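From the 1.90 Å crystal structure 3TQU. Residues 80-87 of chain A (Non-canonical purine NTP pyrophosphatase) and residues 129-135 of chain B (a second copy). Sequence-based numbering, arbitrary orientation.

Chain A, residues 80-87: LNSAPGVF
Chain B, residues 129-135: ENENDPA

Two loops that meet without pairing their backbones can still fit closely if one supplies a tight turn and the other a proline that packs against the turn and the residues after it, and this contact between two copies of one protein is a compact example. Together the two stretches bury 261 Å², both sides summed.

Chain A opens with a type I' turn from L80(A) to A83(A), closed by A83(A) N to L80(A) O at 3.0 Å. Its central residues, N81(A) (phi/psi 53/40) and S82(A) (79/1), both have positive phi. N81(A) sets out sideways, but its t rotamer (chi2 29°) brings the amide to chain B, where N130(B) ND2 donates to N81(A) OD1 at 2.9 Å, the sole direct hydrogen bond across the contact. Water extends the link: one molecule lies 3.0 Å from N81(A) O and 2.7 Å from N130(B) OD1, and another 2.7 Å from N81(A) O and 2.8 Å from N132(B) O.

The facing loop is a type I turn from N130(B) to D133(B). N130(B), chi1 p, accepts from N132(B) N at its OD1 (2.9 Å), while D133(B), chi1 t, points away and binds its own chain, OD2 to E129(B) N at 3.0 Å and OD1 to A135(B) N at 2.9 Å.

The CA-to-CB bond of S82(A), rotamer m, points toward chain B, with its CB 3.5 Å from P134(B) CD; the CA atoms of S82(A) and D133(B) lie 6.6 Å apart. After the cis peptide preceding P84(A), G85(A) adopts 53/-124, and G85(A) CA lies 5.8 Å from P134(B) CA. A CB here would sit 3.2 Å from P134(B) CG and 3.1 Å from S82(A) O, so the backbone approaches where a side chain would be crowded. V86(A), rotamer m and set sideways, supplies the one apolar side-chain pair of the contact, its CG1 4.2 Å from P134(B) CB.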

# COMPACT_ATOMS: atom_id res chain seq x y z
N LEU A 80 9.33 -7.62 -19.74
CA LEU A 80 10.06 -6.35 -19.68
C LEU A 80 10.34 -5.93 -18.24
O LEU A 80 10.47 -4.74 -17.95
CB LEU A 80 9.30 -5.25 -20.41
CG LEU A 80 9.00 -5.50 -21.88
CD1 LEU A 80 8.29 -4.30 -22.50
CD2 LEU A 80 10.28 -5.83 -22.64
N ASN A 81 10.44 -6.91 -17.34
CA ASN A 81 10.73 -6.64 -15.94
C ASN A 81 9.77 -5.61 -15.34
O ASN A 81 10.18 -4.74 -14.58
CB ASN A 81 12.18 -6.18 -15.76
CG ASN A 81 12.64 -6.20 -14.31
OD1 ASN A 81 12.16 -7.00 -13.51
ND2 ASN A 81 13.57 -5.32 -13.97
N SER A 82 8.50 -5.73 -15.71
CA SER A 82 7.42 -4.89 -15.19
C SER A 82 7.32 -3.49 -15.80
O SER A 82 6.46 -2.70 -15.43
CB SER A 82 7.46 -4.81 -13.66
OG SER A 82 6.98 -6.02 -13.08
N ALA A 83 8.21 -3.19 -16.75
CA ALA A 83 8.07 -1.96 -17.52
C ALA A 83 6.79 -2.06 -18.36
O ALA A 83 6.35 -3.17 -18.67
CB ALA A 83 9.28 -1.76 -18.41
N PRO A 84 6.20 -0.91 -18.73
CA PRO A 84 6.67 0.45 -18.45
C PRO A 84 6.43 0.88 -17.00
O PRO A 84 7.04 1.85 -16.56
CB PRO A 84 5.85 1.31 -19.41
CG PRO A 84 4.60 0.53 -19.63
CD PRO A 84 5.02 -0.91 -19.61
N GLY A 85 5.57 0.17 -16.28
CA GLY A 85 5.32 0.45 -14.88
C GLY A 85 4.95 1.90 -14.60
O GLY A 85 4.00 2.43 -15.17
N VAL A 86 5.70 2.55 -13.71
CA VAL A 86 5.42 3.94 -13.36
C VAL A 86 5.81 4.88 -14.49
O VAL A 86 5.51 6.07 -14.45
CB VAL A 86 6.10 4.36 -12.04
CG1 VAL A 86 5.50 3.61 -10.86
CG2 VAL A 86 7.61 4.15 -12.11
N PHE A 87 6.48 4.34 -15.51
CA PHE A 87 6.84 5.10 -16.69
C PHE A 87 5.86 4.82 -17.83
O PHE A 87 6.15 5.09 -18.99
CB PHE A 87 8.26 4.77 -17.14
CG PHE A 87 9.29 4.98 -16.07
CD1 PHE A 87 9.91 6.20 -15.91
CD2 PHE A 87 9.64 3.94 -15.22
CE1 PHE A 87 10.86 6.40 -14.92
CE2 PHE A 87 10.58 4.13 -14.22
CZ PHE A 87 11.19 5.36 -14.08
N GLU B 129 9.34 -7.98 -5.79
CA GLU B 129 9.94 -8.99 -6.66
C GLU B 129 11.40 -8.67 -6.93
O GLU B 129 12.26 -9.56 -6.96
CB GLU B 129 9.17 -9.10 -7.97
CG GLU B 129 9.61 -10.28 -8.83
CD GLU B 129 9.32 -11.62 -8.18
OE1 GLU B 129 8.61 -11.64 -7.15
OE2 GLU B 129 9.79 -12.65 -8.70
N ASN B 130 11.68 -7.39 -7.14
CA ASN B 130 13.04 -6.87 -7.21
C ASN B 130 13.00 -5.37 -6.93
O ASN B 130 11.93 -4.83 -6.64
CB ASN B 130 13.69 -7.18 -8.56
CG ASN B 130 12.87 -6.70 -9.74
OD1 ASN B 130 12.46 -5.54 -9.79
ND2 ASN B 130 12.63 -7.59 -10.69
N GLU B 131 14.14 -4.68 -7.01
CA GLU B 131 14.16 -3.27 -6.62
C GLU B 131 13.33 -2.38 -7.54
O GLU B 131 12.94 -1.28 -7.15
CB GLU B 131 15.59 -2.73 -6.53
CG GLU B 131 16.32 -2.64 -7.85
CD GLU B 131 17.12 -3.89 -8.18
OE1 GLU B 131 18.11 -3.78 -8.93
OE2 GLU B 131 16.75 -4.97 -7.68
N ASN B 132 13.06 -2.86 -8.75
CA ASN B 132 12.32 -2.08 -9.74
C ASN B 132 10.83 -2.40 -9.80
O ASN B 132 10.11 -1.87 -10.64
CB ASN B 132 12.95 -2.24 -11.12
CG ASN B 132 14.24 -1.46 -11.28
OD1 ASN B 132 14.29 -0.26 -11.00
ND2 ASN B 132 15.30 -2.14 -11.71
N ASP B 133 10.38 -3.29 -8.92
CA ASP B 133 8.97 -3.67 -8.88
C ASP B 133 8.09 -2.46 -8.58
O ASP B 133 8.22 -1.85 -7.51
CB ASP B 133 8.76 -4.74 -7.82
CG ASP B 133 7.38 -5.36 -7.86
OD1 ASP B 133 6.52 -4.89 -8.64
OD2 ASP B 133 7.15 -6.32 -7.10
N PRO B 134 7.20 -2.10 -9.51
CA PRO B 134 6.32 -0.94 -9.31
C PRO B 134 5.03 -1.30 -8.58
O PRO B 134 4.27 -0.40 -8.20
CB PRO B 134 6.01 -0.51 -10.74
CG PRO B 134 5.98 -1.81 -11.49
CD PRO B 134 7.05 -2.67 -10.86
N ALA B 135 4.78 -2.59 -8.40
CA ALA B 135 3.54 -3.05 -7.81
C ALA B 135 3.79 -4.13 -6.76
O ALA B 135 3.43 -5.29 -6.96
CB ALA B 135 2.61 -3.57 -8.88
O HOH W 1 10.57 -5.03 -11.63
O HOH W 2 10.36 -2.28 -13.42
O HOH W 3 15.44 -5.34 -11.42